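Local coordinates for phosphatase YwpJ (Bacillus subtilis, PDB 1NRW), which removes phosphate from phosphorylated five- and six-carbon sugars and nucleoside monophosphates in vitro, and less readily from flavin mononucleotide, with magnesium as cofactor, at residues R89-L94 and S159-F164; Y103-T108 and R119-V124; F172-G177 and N207-S212; H194-T199 and S211-S216. All blocks are in the same frame, centred on the assembly; numbering follows the deposited sequence.

Interaction 1. Residues R89-L94 and S159-F164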
loop_
_atom_site.group_PDB
_atom_site.type_symbol
_atom_site.label_atom_id
_atom_site.label_comp_id
_atom_site.label_asym_id
_atom_site.label_seq_id
_atom_site.Cartn_x
_atom_site.Cartn_y
_atom_site.Cartn_z
ATOM N N ARG A 89 14.300 16.849 -2.045
ATOM C CA ARG A 89 14.089 16.025 -0.864
ATOM C C ARG A 89 14.239 14.554 -1.261
ATOM O O ARG A 89 14.783 13.753 -0.505
ATOM C CB ARG A 89 12.697 16.283 -0.275
ATOM C CG ARG A 89 12.279 15.296 0.805
ATOM C CD ARG A 89 13.269 15.254 1.959
ATOM N NE ARG A 89 12.760 15.929 3.148
ATOM C CZ ARG A 89 13.382 15.942 4.322
ATOM N NH1 ARG A 89 14.543 15.317 4.465
ATOM N NH2 ARG A 89 12.835 16.564 5.358
ATOM N N ALA A 90 13.762 14.205 -2.452
ATOM C CA ALA A 90 13.867 12.830 -2.934
ATOM C C ALA A 90 15.343 12.483 -3.117
ATOM O O ALA A 90 15.787 11.386 -2.765
ATOM C CB ALA A 90 13.118 12.670 -4.256
ATOM N N TYR A 91 16.104 13.426 -3.664
ATOM C CA TYR A 91 17.531 13.210 -3.877
ATOM C C TYR A 91 18.198 12.940 -2.533
ATOM O O TYR A 91 19.004 12.021 -2.389
ATOM C CB TYR A 91 18.171 14.443 -4.514
ATOM C CG TYR A 91 19.613 14.232 -4.919
ATOM C CD1 TYR A 91 19.937 13.743 -6.187
ATOM C CD2 TYR A 91 20.654 14.499 -4.029
ATOM C CE1 TYR A 91 21.266 13.528 -6.561
ATOM C CE2 TYR A 91 21.986 14.286 -4.392
ATOM C CZ TYR A 91 22.282 13.801 -5.658
ATOM O OH TYR A 91 23.595 13.587 -6.016
ATOM N N ASP A 92 17.844 13.757 -1.550
ATOM C CA ASP A 92 18.383 13.653 -0.204
ATOM C C ASP A 92 18.101 12.280 0.403
ATOM O O ASP A 92 18.997 11.624 0.932
ATOM C CB ASP A 92 17.761 14.744 0.669
ATOM C CG ASP A 92 18.637 15.127 1.837
ATOM O OD1 ASP A 92 18.968 14.242 2.656
ATOM O OD2 ASP A 92 18.998 16.323 1.932
ATOM N N ILE A 93 16.846 11.855 0.325
ATOM C CA ILE A 93 16.432 10.568 0.870
ATOM C C ILE A 93 17.136 9.392 0.205
ATOM O O ILE A 93 17.666 8.510 0.883
ATOM C CB ILE A 93 14.905 10.374 0.716
ATOM C CG1 ILE A 93 14.167 11.442 1.524
ATOM C CG2 ILE A 93 14.504 8.980 1.178
ATOM C CD1 ILE A 93 12.674 11.486 1.277
ATOM N N LEU A 94 17.137 9.374 -1.122
ATOM C CA LEU A 94 17.761 8.281 -1.856
ATOM C C LEU A 94 19.269 8.224 -1.657
ATOM O O LEU A 94 19.841 7.139 -1.542
ATOM C CB LEU A 94 17.411 8.387 -3.341
ATOM C CG LEU A 94 15.898 8.282 -3.587
ATOM C CD1 LEU A 94 15.576 8.533 -5.050
ATOM C CD2 LEU A 94 15.414 6.897 -3.165
ATOM N N SER A 159 22.647 3.269 -9.625
ATOM C CA SER A 159 22.636 4.238 -8.535
ATOM C C SER A 159 21.432 5.163 -8.668
ATOM O O SER A 159 20.948 5.407 -9.772
ATOM C CB SER A 159 23.916 5.074 -8.550
ATOM O OG SER A 159 23.901 6.044 -7.518
ATOM N N PHE A 160 20.959 5.677 -7.537
ATOM C CA PHE A 160 19.811 6.583 -7.512
ATOM C C PHE A 160 20.127 7.799 -8.372
ATOM O O PHE A 160 19.232 8.494 -8.848
ATOM C CB PHE A 160 19.536 7.038 -6.076
ATOM C CG PHE A 160 20.534 8.038 -5.557
ATOM C CD1 PHE A 160 20.255 9.403 -5.598
ATOM C CD2 PHE A 160 21.766 7.621 -5.063
ATOM C CE1 PHE A 160 21.192 10.340 -5.156
ATOM C CE2 PHE A 160 22.711 8.548 -4.618
ATOM C CZ PHE A 160 22.424 9.911 -4.665
ATOM N N GLN A 161 21.419 8.050 -8.557
ATOM C CA GLN A 161 21.889 9.182 -9.345
ATOM C C GLN A 161 21.249 9.203 -10.731
ATOM O O GLN A 161 20.933 10.268 -11.263
ATOM C CB GLN A 161 23.406 9.104 -9.496
ATOM C CG GLN A 161 24.084 10.436 -9.694
ATOM C CD GLN A 161 24.392 11.116 -8.379
ATOM O OE1 GLN A 161 25.161 10.598 -7.563
ATOM N NE2 GLN A 161 23.799 12.282 -8.164
ATOM N N GLU A 162 21.053 8.019 -11.303
ATOM C CA GLU A 162 20.469 7.883 -12.631
ATOM C C GLU A 162 19.068 8.460 -12.746
ATOM O O GLU A 162 18.600 8.744 -13.849
ATOM C CB GLU A 162 20.427 6.413 -13.027
ATOM C CG GLU A 162 21.792 5.781 -13.195
ATOM C CD GLU A 162 21.705 4.279 -13.339
ATOM O OE1 GLU A 162 20.944 3.803 -14.207
ATOM O OE2 GLU A 162 22.399 3.574 -12.582
ATOM N N LEU A 163 18.392 8.636 -11.615
ATOM C CA LEU A 163 17.037 9.167 -11.646
ATOM C C LEU A 163 17.008 10.694 -11.699
ATOM O O LEU A 163 15.935 11.299 -11.786
ATOM C CB LEU A 163 16.259 8.674 -10.424
ATOM C CG LEU A 163 16.177 7.152 -10.256
ATOM C CD1 LEU A 163 15.359 6.817 -9.009
ATOM C CD2 LEU A 163 15.545 6.531 -11.494
ATOM N N PHE A 164 18.186 11.311 -11.666
ATOM C CA PHE A 164 18.278 12.769 -11.689
ATOM C C PHE A 164 19.163 13.317 -12.805
ATOM O O PHE A 164 18.991 14.457 -13.233
ATOM C CB PHE A 164 18.814 13.270 -10.350
ATOM C CG PHE A 164 17.947 12.910 -9.180
ATOM C CD1 PHE A 164 16.931 13.760 -8.762
ATOM C CD2 PHE A 164 18.134 11.705 -8.509
ATOM C CE1 PHE A 164 16.111 13.417 -7.690
ATOM C CE2 PHE A 164 17.322 11.351 -7.438
ATOM C CZ PHE A 164 16.308 12.208 -7.026
#
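Phe160 meets both Leu94 and Tyr91, and with Tyr91 and Phe164 it makes an aromatic cluster that joins the 3-10 turn 160-163 to helix 87-99 in the cap domain of this Cof-family phosphatase. Its CB lies 3.7 Å from Leu94 CB, and the carbonyl carbon of Leu94 stands over the centre of its ring. A chi1 of 74° puts CG between the backbone N and the carbonyl carbon; the ring meets Tyr91 edge-on in a T-shaped pair, Phe160 CE1 to Tyr91 CE1 at 3.5 Å. One residue on, the Gln161 chain bends and brings NE2 to the Tyr91 hydroxyl, which lies close to the amide plane. This hydrogen bond is modelled very short, so its exact length is doubtful. Leu163 adds a looser apolar touch, CD1 to CD1 of Leu94 at 4.3 Å. Phe164 closes the cluster by turning a face to the edge of Tyr91, planes 76° apart, with Tyr91 CD1 over the ring centre. Leu94 CD1 sits at the edge of the Phe164 ring, near its plane, and Phe172 of strand 172-178 packs against it as well. Tyr91 CB makes a CH-pi contact over the Phe164 ring, whose CZ comes within 3.5 Å of Tyr91 CA.

Interaction 2. Residues Y103-T108 and R119-V124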
loop_
_atom_site.group_PDB
_atom_site.type_symbol
_atom_site.label_atom_id
_atom_site.label_comp_id
_atom_site.label_asym_id
_atom_site.label_seq_id
_atom_site.Cartn_x
_atom_site.Cartn_y
_atom_site.Cartn_z
ATOM N N TYR A 103 18.041 -1.399 1.379
ATOM C CA TYR A 103 17.514 -1.827 0.089
ATOM C C TYR A 103 16.435 -0.768 -0.120
ATOM O O TYR A 103 15.859 -0.281 0.857
ATOM C CB TYR A 103 16.802 -3.185 0.160
ATOM C CG TYR A 103 17.662 -4.402 0.391
ATOM C CD1 TYR A 103 19.054 -4.326 0.365
ATOM C CD2 TYR A 103 17.072 -5.641 0.651
ATOM C CE1 TYR A 103 19.837 -5.458 0.601
ATOM C CE2 TYR A 103 17.843 -6.774 0.883
ATOM C CZ TYR A 103 19.223 -6.675 0.862
ATOM O OH TYR A 103 19.986 -7.791 1.129
ATOM N N TYR A 104 16.152 -0.398 -1.361
ATOM C CA TYR A 104 15.106 0.590 -1.577
ATOM C C TYR A 104 14.411 0.441 -2.919
ATOM O O TYR A 104 14.960 -0.129 -3.864
ATOM C CB TYR A 104 15.665 2.015 -1.393
ATOM C CG TYR A 104 16.645 2.480 -2.449
ATOM C CD1 TYR A 104 16.193 3.033 -3.651
ATOM C CD2 TYR A 104 18.020 2.372 -2.249
ATOM C CE1 TYR A 104 17.086 3.467 -4.625
ATOM C CE2 TYR A 104 18.926 2.802 -3.217
ATOM C CZ TYR A 104 18.451 3.347 -4.401
ATOM O OH TYR A 104 19.335 3.771 -5.366
ATOM N N GLU A 105 13.177 0.927 -2.982
ATOM C CA GLU A 105 12.385 0.863 -4.198
ATOM C C GLU A 105 11.775 2.244 -4.378
ATOM O O GLU A 105 11.263 2.827 -3.422
ATOM C CB GLU A 105 11.282 -0.192 -4.063
ATOM C CG GLU A 105 11.817 -1.600 -3.806
ATOM C CD GLU A 105 10.716 -2.639 -3.690
ATOM O OE1 GLU A 105 9.537 -2.303 -3.941
ATOM O OE2 GLU A 105 11.033 -3.800 -3.353
ATOM N N VAL A 106 11.845 2.765 -5.598
ATOM C CA VAL A 106 11.313 4.093 -5.891
ATOM C C VAL A 106 10.094 3.989 -6.799
ATOM O O VAL A 106 10.201 3.640 -7.977
ATOM C CB VAL A 106 12.382 4.981 -6.573
ATOM C CG1 VAL A 106 11.874 6.416 -6.689
ATOM C CG2 VAL A 106 13.685 4.946 -5.769
ATOM N N PHE A 107 8.931 4.291 -6.239
ATOM C CA PHE A 107 7.686 4.235 -6.990
ATOM C C PHE A 107 7.497 5.532 -7.764
ATOM O O PHE A 107 7.411 6.605 -7.173
ATOM C CB PHE A 107 6.519 4.008 -6.027
ATOM C CG PHE A 107 6.542 2.653 -5.368
ATOM C CD1 PHE A 107 5.824 1.589 -5.913
ATOM C CD2 PHE A 107 7.322 2.430 -4.238
ATOM C CE1 PHE A 107 5.887 0.315 -5.339
ATOM C CE2 PHE A 107 7.391 1.154 -3.654
ATOM C CZ PHE A 107 6.673 0.101 -4.209
ATOM N N THR A 108 7.449 5.417 -9.087
ATOM C CA THR A 108 7.277 6.567 -9.969
ATOM C C THR A 108 6.130 6.271 -10.924
ATOM O O THR A 108 5.417 5.283 -10.762
ATOM C CB THR A 108 8.541 6.820 -10.812
ATOM O OG1 THR A 108 8.678 5.776 -11.785
ATOM C CG2 THR A 108 9.773 6.845 -9.927
ATOM N N ARG A 119 17.042 -11.757 -5.547
ATOM C CA ARG A 119 16.996 -12.328 -4.202
ATOM C C ARG A 119 16.628 -11.273 -3.167
ATOM O O ARG A 119 15.799 -11.507 -2.284
ATOM C CB ARG A 119 18.359 -12.940 -3.838
ATOM C CG ARG A 119 18.463 -13.414 -2.385
ATOM C CD ARG A 119 17.446 -14.498 -2.083
ATOM N NE ARG A 119 17.644 -15.661 -2.943
ATOM C CZ ARG A 119 16.686 -16.523 -3.262
ATOM N NH1 ARG A 119 15.458 -16.355 -2.789
ATOM N NH2 ARG A 119 16.950 -17.544 -4.071
ATOM N N GLU A 120 17.254 -10.107 -3.284
ATOM C CA GLU A 120 17.014 -9.013 -2.357
ATOM C C GLU A 120 15.583 -8.495 -2.459
ATOM O O GLU A 120 14.948 -8.230 -1.441
ATOM C CB GLU A 120 18.028 -7.897 -2.630
ATOM C CG GLU A 120 19.455 -8.380 -2.382
ATOM C CD GLU A 120 20.522 -7.506 -3.003
ATOM O OE1 GLU A 120 20.194 -6.643 -3.845
ATOM O OE2 GLU A 120 21.702 -7.706 -2.649
ATOM N N LEU A 121 15.084 -8.358 -3.683
ATOM C CA LEU A 121 13.718 -7.879 -3.892
ATOM C C LEU A 121 12.714 -8.903 -3.367
ATOM O O LEU A 121 11.659 -8.535 -2.843
ATOM C CB LEU A 121 13.474 -7.589 -5.376
ATOM C CG LEU A 121 14.223 -6.367 -5.922
ATOM C CD1 LEU A 121 14.126 -6.321 -7.441
ATOM C CD2 LEU A 121 13.643 -5.097 -5.304
ATOM N N LEU A 122 13.038 -10.187 -3.495
ATOM C CA LEU A 122 12.145 -11.226 -2.996
ATOM C C LEU A 122 12.122 -11.175 -1.473
ATOM O O LEU A 122 11.090 -11.431 -0.853
ATOM C CB LEU A 122 12.601 -12.616 -3.460
ATOM C CG LEU A 122 11.669 -13.780 -3.099
ATOM C CD1 LEU A 122 10.306 -13.554 -3.736
ATOM C CD2 LEU A 122 12.260 -15.092 -3.586
ATOM N N ASP A 123 13.260 -10.852 -0.860
ATOM C CA ASP A 123 13.295 -10.769 0.592
ATOM C C ASP A 123 12.386 -9.646 1.079
ATOM O O ASP A 123 11.730 -9.772 2.116
ATOM C CB ASP A 123 14.726 -10.550 1.105
ATOM C CG ASP A 123 15.559 -11.829 1.071
ATOM O OD1 ASP A 123 14.971 -12.928 1.125
ATOM O OD2 ASP A 123 16.800 -11.732 1.003
ATOM N N VAL A 124 12.352 -8.544 0.335
ATOM C CA VAL A 124 11.492 -7.427 0.712
ATOM C C VAL A 124 10.039 -7.901 0.638
ATOM O O VAL A 124 9.240 -7.654 1.545
ATOM C CB VAL A 124 11.690 -6.214 -0.236
ATOM C CG1 VAL A 124 10.665 -5.121 0.093
ATOM C CG2 VAL A 124 13.115 -5.659 -0.087
HETATM O O HOH W 1 22.610 -7.602 -0.022
HETATM O O HOH W 2 18.859 -10.246 0.750
#
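Glu120 lies across one face of the Tyr103 ring, and its side chain can be followed atom by atom over that surface. CB stands off-centre above the ring, 3.7 Å from Tyr103 CE2, in a CH-pi contact. CG is anti to the carbonyl carbon (chi1 -63°), which takes it on toward the phenol end, 3.6 Å from Tyr103 OH. CD is the last carbon to pass the ring, and its carboxylate plane is turned 31° from the ring plane. At the tip the two oxygens part company: OE1 accepts the backbone N-H of Asn117, just before the segment, while OE2 accepts from a water that is 2.9 Å from Tyr103 OH. A second water joins the same hydroxyl to Asp123 OD2, to which it donates at 2.6 Å. The phenol oxygen is thus tied to two carboxylates of the helix through solvent and to neither directly.

Further in, the contact changes character. Val124 CG2 touches the Tyr103 ring at its edge, near CD2. Val124 CG1 meets the tip of the extended Glu105 side chain, 3.7 Å from OE2, and Leu121 CD2 lies 3.5 Å from Glu105 OE2. That carboxylate oxygen therefore has methyl groups as its neighbours on the helix.

This is helix-on-sheet packing in the cap domain: the axes of 119-124 and 103-108 cross at 82°, helix 118-132 lying across one face of the sheet. Strands 112-114 and 172-178 flank strand 103-108, while helix 87-99 packs on Tyr104 and Val106 from the other side.

Interaction 3. Residues F172-G177 and N207-S212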
loop_
_atom_site.group_PDB
_atom_site.type_symbol
_atom_site.label_atom_id
_atom_site.label_comp_id
_atom_site.label_asym_id
_atom_site.label_seq_id
_atom_site.Cartn_x
_atom_site.Cartn_y
_atom_site.Cartn_z
ATOM N N PHE A 172 8.462 11.377 -8.322
ATOM C CA PHE A 172 8.704 10.490 -7.190
ATOM C C PHE A 172 7.455 10.486 -6.317
ATOM O O PHE A 172 7.068 11.519 -5.778
ATOM C CB PHE A 172 9.909 10.996 -6.395
ATOM C CG PHE A 172 11.190 11.007 -7.188
ATOM C CD1 PHE A 172 11.868 9.823 -7.452
ATOM C CD2 PHE A 172 11.696 12.197 -7.703
ATOM C CE1 PHE A 172 13.038 9.819 -8.220
ATOM C CE2 PHE A 172 12.861 12.208 -8.472
ATOM C CZ PHE A 172 13.535 11.015 -8.732
ATOM N N TYR A 173 6.828 9.320 -6.180
ATOM C CA TYR A 173 5.603 9.212 -5.392
ATOM C C TYR A 173 5.774 8.598 -4.011
ATOM O O TYR A 173 5.222 9.095 -3.034
ATOM C CB TYR A 173 4.557 8.391 -6.147
ATOM C CG TYR A 173 4.196 8.930 -7.510
ATOM C CD1 TYR A 173 3.878 10.278 -7.690
ATOM C CD2 TYR A 173 4.155 8.089 -8.619
ATOM C CE1 TYR A 173 3.529 10.771 -8.947
ATOM C CE2 TYR A 173 3.807 8.570 -9.877
ATOM C CZ TYR A 173 3.495 9.911 -10.034
ATOM O OH TYR A 173 3.148 10.383 -11.279
ATOM N N ASN A 174 6.527 7.506 -3.933
ATOM C CA ASN A 174 6.710 6.814 -2.664
ATOM C C ASN A 174 8.069 6.135 -2.707
ATOM O O ASN A 174 8.488 5.640 -3.755
ATOM C CB ASN A 174 5.576 5.781 -2.501
ATOM C CG ASN A 174 5.489 5.189 -1.098
ATOM O OD1 ASN A 174 5.791 5.845 -0.104
ATOM N ND2 ASN A 174 5.030 3.937 -1.018
ATOM N N ILE A 175 8.763 6.148 -1.577
ATOM C CA ILE A 175 10.072 5.518 -1.473
ATOM C C ILE A 175 10.039 4.518 -0.332
ATOM O O ILE A 175 9.758 4.878 0.817
ATOM C CB ILE A 175 11.184 6.554 -1.196
ATOM C CG1 ILE A 175 11.260 7.555 -2.353
ATOM C CG2 ILE A 175 12.531 5.844 -1.031
ATOM C CD1 ILE A 175 12.207 8.730 -2.100
ATOM N N LEU A 176 10.306 3.258 -0.656
ATOM C CA LEU A 176 10.328 2.203 0.350
ATOM C C LEU A 176 11.778 1.911 0.731
ATOM O O LEU A 176 12.634 1.773 -0.142
ATOM C CB LEU A 176 9.662 0.932 -0.197
ATOM C CG LEU A 176 9.622 -0.309 0.713
ATOM C CD1 LEU A 176 8.449 -1.192 0.317
ATOM C CD2 LEU A 176 10.942 -1.084 0.622
ATOM N N GLY A 177 12.037 1.861 2.034
ATOM C CA GLY A 177 13.360 1.551 2.552
ATOM C C GLY A 177 13.250 0.249 3.326
ATOM O O GLY A 177 12.266 0.032 4.029
ATOM N N ASN A 207 10.430 -2.689 6.910
ATOM C CA ASN A 207 10.463 -1.569 5.983
ATOM C C ASN A 207 9.802 -0.335 6.563
ATOM O O ASN A 207 9.206 -0.366 7.648
ATOM C CB ASN A 207 9.805 -1.923 4.623
ATOM C CG ASN A 207 8.269 -1.857 4.642
ATOM O OD1 ASN A 207 7.667 -0.990 5.275
ATOM N ND2 ASN A 207 7.637 -2.767 3.910
ATOM N N PHE A 208 9.989 0.766 5.849
ATOM C CA PHE A 208 9.361 2.036 6.159
ATOM C C PHE A 208 9.167 2.669 4.792
ATOM O O PHE A 208 9.900 2.358 3.849
ATOM C CB PHE A 208 10.209 2.913 7.102
ATOM C CG PHE A 208 11.632 3.129 6.663
ATOM C CD1 PHE A 208 11.966 4.189 5.824
ATOM C CD2 PHE A 208 12.648 2.313 7.149
ATOM C CE1 PHE A 208 13.299 4.434 5.479
ATOM C CE2 PHE A 208 13.983 2.549 6.814
ATOM C CZ PHE A 208 14.308 3.611 5.980
ATOM N N GLU A 209 8.142 3.502 4.665
ATOM C CA GLU A 209 7.855 4.155 3.397
ATOM C C GLU A 209 7.771 5.656 3.603
ATOM O O GLU A 209 7.273 6.126 4.626
ATOM C CB GLU A 209 6.531 3.640 2.816
ATOM C CG GLU A 209 6.544 2.155 2.419
ATOM C CD GLU A 209 5.193 1.668 1.908
ATOM O OE1 GLU A 209 4.376 2.506 1.456
ATOM O OE2 GLU A 209 4.950 0.441 1.942
ATOM N N LEU A 210 8.262 6.398 2.620
ATOM C CA LEU A 210 8.249 7.850 2.672
ATOM C C LEU A 210 7.570 8.436 1.443
ATOM O O LEU A 210 7.943 8.134 0.310
ATOM C CB LEU A 210 9.685 8.379 2.757
ATOM C CG LEU A 210 10.445 8.071 4.049
ATOM C CD1 LEU A 210 11.936 8.303 3.836
ATOM C CD2 LEU A 210 9.916 8.945 5.176
ATOM N N SER A 211 6.561 9.269 1.674
ATOM C CA SER A 211 5.857 9.938 0.587
ATOM C C SER A 211 5.735 11.397 1.019
ATOM O O SER A 211 6.169 11.750 2.119
ATOM C CB SER A 211 4.475 9.311 0.368
ATOM O OG SER A 211 3.737 9.266 1.574
ATOM N N SER A 212 5.167 12.244 0.170
ATOM C CA SER A 212 5.034 13.649 0.531
ATOM C C SER A 212 4.052 13.823 1.689
ATOM O O SER A 212 3.226 12.948 1.954
ATOM C CB SER A 212 4.577 14.469 -0.672
ATOM O OG SER A 212 4.749 15.855 -0.419
HETATM O O HOH W 3 4.403 11.582 -2.490
#
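The Phe208 ring has Gly177 over a face: the carbonyl oxygen sits 3.9 Å above the plane, displaced toward the rim, and Gly177 CA makes a CH-pi contact at 4.2 Å from the ring centroid. Two other flat groups, the Asn174 amide and the Glu209 carboxylate, meet with their planes 62° apart. All of them belong to neighbouring antiparallel strands of the cap-domain sheet. Ile175 pairs with Leu210, and Gly177 with Phe208, as hydrogen-bonded pairs, and Leu176 faces Glu209 as a non-hydrogen-bonded one.

The polar link is on the face that carries Asn174, Leu176 and Glu209. Asn174 CG is anti to the backbone N (chi1 -168°), and ND2 donates to Glu209 OE1 at 2.9 Å along a nearly straight bond. The acceptor lies in the amide plane, whereas the donor stands well above the carboxylate plane. ND2 also donates to the carbonyl of Gly45, a phosphate-binding residue, and Glu209 OE2 is held by Ser203 OG. Asn174 and Glu209 may thus act as a second shell beside the phosphate site.

Farther along, Tyr173 and Asn174 both face Phe107 of strand 103-108, a classic beta bulge. On the side of strand 207-212 a water bridges the two backbones: it donates to Tyr173 O and accepts from Ser212 N at 2.8 Å.

Interaction 4. Residues H194-T199 and S211-S216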
loop_
_atom_site.group_PDB
_atom_site.type_symbol
_atom_site.label_atom_id
_atom_site.label_comp_id
_atom_site.label_asym_id
_atom_site.label_seq_id
_atom_site.Cartn_x
_atom_site.Cartn_y
_atom_site.Cartn_z
ATOM N N HIS A 194 10.176 13.281 12.278
ATOM C CA HIS A 194 9.846 14.681 12.547
ATOM C C HIS A 194 9.839 15.565 11.299
ATOM O O HIS A 194 9.643 16.778 11.399
ATOM C CB HIS A 194 10.821 15.275 13.571
ATOM C CG HIS A 194 10.699 14.684 14.940
ATOM N ND1 HIS A 194 9.525 14.711 15.661
ATOM C CD2 HIS A 194 11.608 14.055 15.724
ATOM C CE1 HIS A 194 9.714 14.125 16.830
ATOM N NE2 HIS A 194 10.970 13.718 16.893
ATOM N N ALA A 195 10.056 14.968 10.129
ATOM C CA ALA A 195 10.063 15.726 8.879
ATOM C C ALA A 195 8.634 16.129 8.521
ATOM O O ALA A 195 7.819 15.294 8.125
ATOM C CB ALA A 195 10.677 14.892 7.762
ATOM N N GLU A 196 8.342 17.420 8.651
ATOM C CA GLU A 196 7.004 17.932 8.383
ATOM C C GLU A 196 6.613 17.980 6.910
ATOM O O GLU A 196 5.443 18.175 6.584
ATOM C CB GLU A 196 6.859 19.322 9.008
ATOM C CG GLU A 196 7.320 19.369 10.455
ATOM C CD GLU A 196 6.295 19.987 11.381
ATOM O OE1 GLU A 196 5.153 19.478 11.426
ATOM O OE2 GLU A 196 6.630 20.976 12.068
ATOM N N ASP A 197 7.586 17.804 6.022
ATOM C CA ASP A 197 7.312 17.828 4.590
ATOM C C ASP A 197 7.101 16.413 4.051
ATOM O O ASP A 197 6.906 16.222 2.854
ATOM C CB ASP A 197 8.471 18.495 3.840
ATOM C CG ASP A 197 9.793 17.769 4.033
ATOM O OD1 ASP A 197 10.131 17.443 5.189
ATOM O OD2 ASP A 197 10.499 17.530 3.030
ATOM N N LEU A 198 7.124 15.429 4.943
ATOM C CA LEU A 198 6.965 14.035 4.535
ATOM C C LEU A 198 5.973 13.248 5.379
ATOM O O LEU A 198 5.606 13.658 6.480
ATOM C CB LEU A 198 8.316 13.321 4.611
ATOM C CG LEU A 198 9.468 13.851 3.756
ATOM C CD1 LEU A 198 10.763 13.131 4.142
ATOM C CD2 LEU A 198 9.147 13.651 2.281
ATOM N N THR A 199 5.544 12.111 4.836
ATOM C CA THR A 199 4.651 11.191 5.529
ATOM C C THR A 199 5.503 9.931 5.727
ATOM O O THR A 199 6.068 9.402 4.765
ATOM C CB THR A 199 3.402 10.833 4.686
ATOM O OG1 THR A 199 2.528 11.967 4.605
ATOM C CG2 THR A 199 2.644 9.673 5.321
ATOM N N SER A 211 6.561 9.269 1.674
ATOM C CA SER A 211 5.857 9.938 0.587
ATOM C C SER A 211 5.735 11.397 1.019
ATOM O O SER A 211 6.169 11.750 2.119
ATOM C CB SER A 211 4.475 9.311 0.368
ATOM O OG SER A 211 3.737 9.266 1.574
ATOM N N SER A 212 5.167 12.244 0.170
ATOM C CA SER A 212 5.034 13.649 0.531
ATOM C C SER A 212 4.052 13.823 1.689
ATOM O O SER A 212 3.226 12.948 1.954
ATOM C CB SER A 212 4.577 14.469 -0.672
ATOM O OG SER A 212 4.749 15.855 -0.419
ATOM N N ARG A 213 4.149 14.958 2.378
ATOM C CA ARG A 213 3.279 15.240 3.515
ATOM C C ARG A 213 1.796 15.043 3.219
ATOM O O ARG A 213 1.057 14.534 4.060
ATOM C CB ARG A 213 3.506 16.675 4.007
ATOM C CG ARG A 213 2.669 17.048 5.225
ATOM C CD ARG A 213 2.946 16.105 6.391
ATOM N NE ARG A 213 2.122 16.403 7.559
ATOM C CZ ARG A 213 2.205 17.523 8.272
ATOM N NH1 ARG A 213 3.082 18.463 7.942
ATOM N NH2 ARG A 213 1.406 17.705 9.316
ATOM N N LYS A 214 1.359 15.452 2.032
ATOM C CA LYS A 214 -0.045 15.326 1.661
ATOM C C LYS A 214 -0.396 13.989 1.029
ATOM O O LYS A 214 -1.514 13.800 0.556
ATOM C CB LYS A 214 -0.456 16.455 0.715
ATOM C CG LYS A 214 -0.442 17.836 1.357
ATOM C CD LYS A 214 -1.042 18.869 0.408
ATOM C CE LYS A 214 -0.989 20.270 0.999
ATOM N NZ LYS A 214 0.416 20.713 1.225
ATOM N N ALA A 215 0.559 13.063 1.020
ATOM C CA ALA A 215 0.315 11.741 0.457
ATOM C C ALA A 215 0.258 10.675 1.552
ATOM O O ALA A 215 1.287 10.241 2.064
ATOM C CB ALA A 215 1.408 11.386 -0.556
ATOM N N SER A 216 -0.953 10.282 1.929
ATOM C CA SER A 216 -1.154 9.232 2.924
ATOM C C SER A 216 -2.468 8.563 2.536
ATOM O O SER A 216 -3.283 9.156 1.823
ATOM C CB SER A 216 -1.231 9.803 4.349
ATOM O OG SER A 216 -2.433 10.522 4.584
HETATM O O HOH W 4 4.813 7.575 3.224
#
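Thr199 packs its hydroxyl and methyl into the turn that follows strand 207-212, and this is the tight half of the contact. Its backbone pairs with Ser211 at the end of the hairpin made by strands 198-201 and 207-212, Thr199 N to Ser211 O at 2.8 Å. OG1, anti to the carbonyl carbon (chi1 -71°), donates to Ser212 O at 2.9 Å. Ala215 N, closing a type I turn, reaches the same oxygen from the opposite face of its plane. Ser211 OG donates to Ala215 O at 2.7 Å, and accepts from Asn68 ND2 and from a water that also donates to Thr199 O. Thr199 CG2 meets Ser216 CB at 4.0 Å.

Toward solvent the grip is looser and rests on Arg213, whose chain bends over the 195-198 turn. Arg213 NH1 donates to Glu196 O at 2.7 Å, in the carbonyl plane and on a lone pair. The Glu196 side chain runs beside the arginine, yet Glu196 OE1 is 4.2 Å from Arg213 NH1 and far out of the guanidinium plane. Arg213 N adds a bent bond to Asp197 O, while the Asp197 carboxylate turns to Arg89.

The Glu196-Arg213 attraction is probably diffuse; the directed bonds go to carbonyls. The bonds at Ser212 O and Ala215 O probably help to fix the turn before Ser216, whose OG caps Gln219 N at the start of helix 217-227, which opens with the phosphate-binding Lys217.

In the fold
Interactions 2, 3 and 4 lie on one six-stranded cap sheet, while interaction 1 packs on a side of it through helix 87-99. Strands 103-108 and 172-178 join interactions 2 and 3, with Phe107 N 2.9 Å from Asn174 O. Interactions 3 and 4 share Ser211 and Ser212. Interaction 1 reaches interaction 3 where Leu94 CD2 lies 3.7 Å from Ile175 CG2, and interaction 4 through the Arg89-Asp197 salt bridge. Interaction 3 borders the phosphate site, the Glu209 side chain being, by nearest atoms, about 5 Å from a phosphate ion, probably from the crystallisation liquor, and about 8 Å from the calcium ion; interaction 4 ends beside the phosphate-binding Lys217. Interaction 1 is remote from that site.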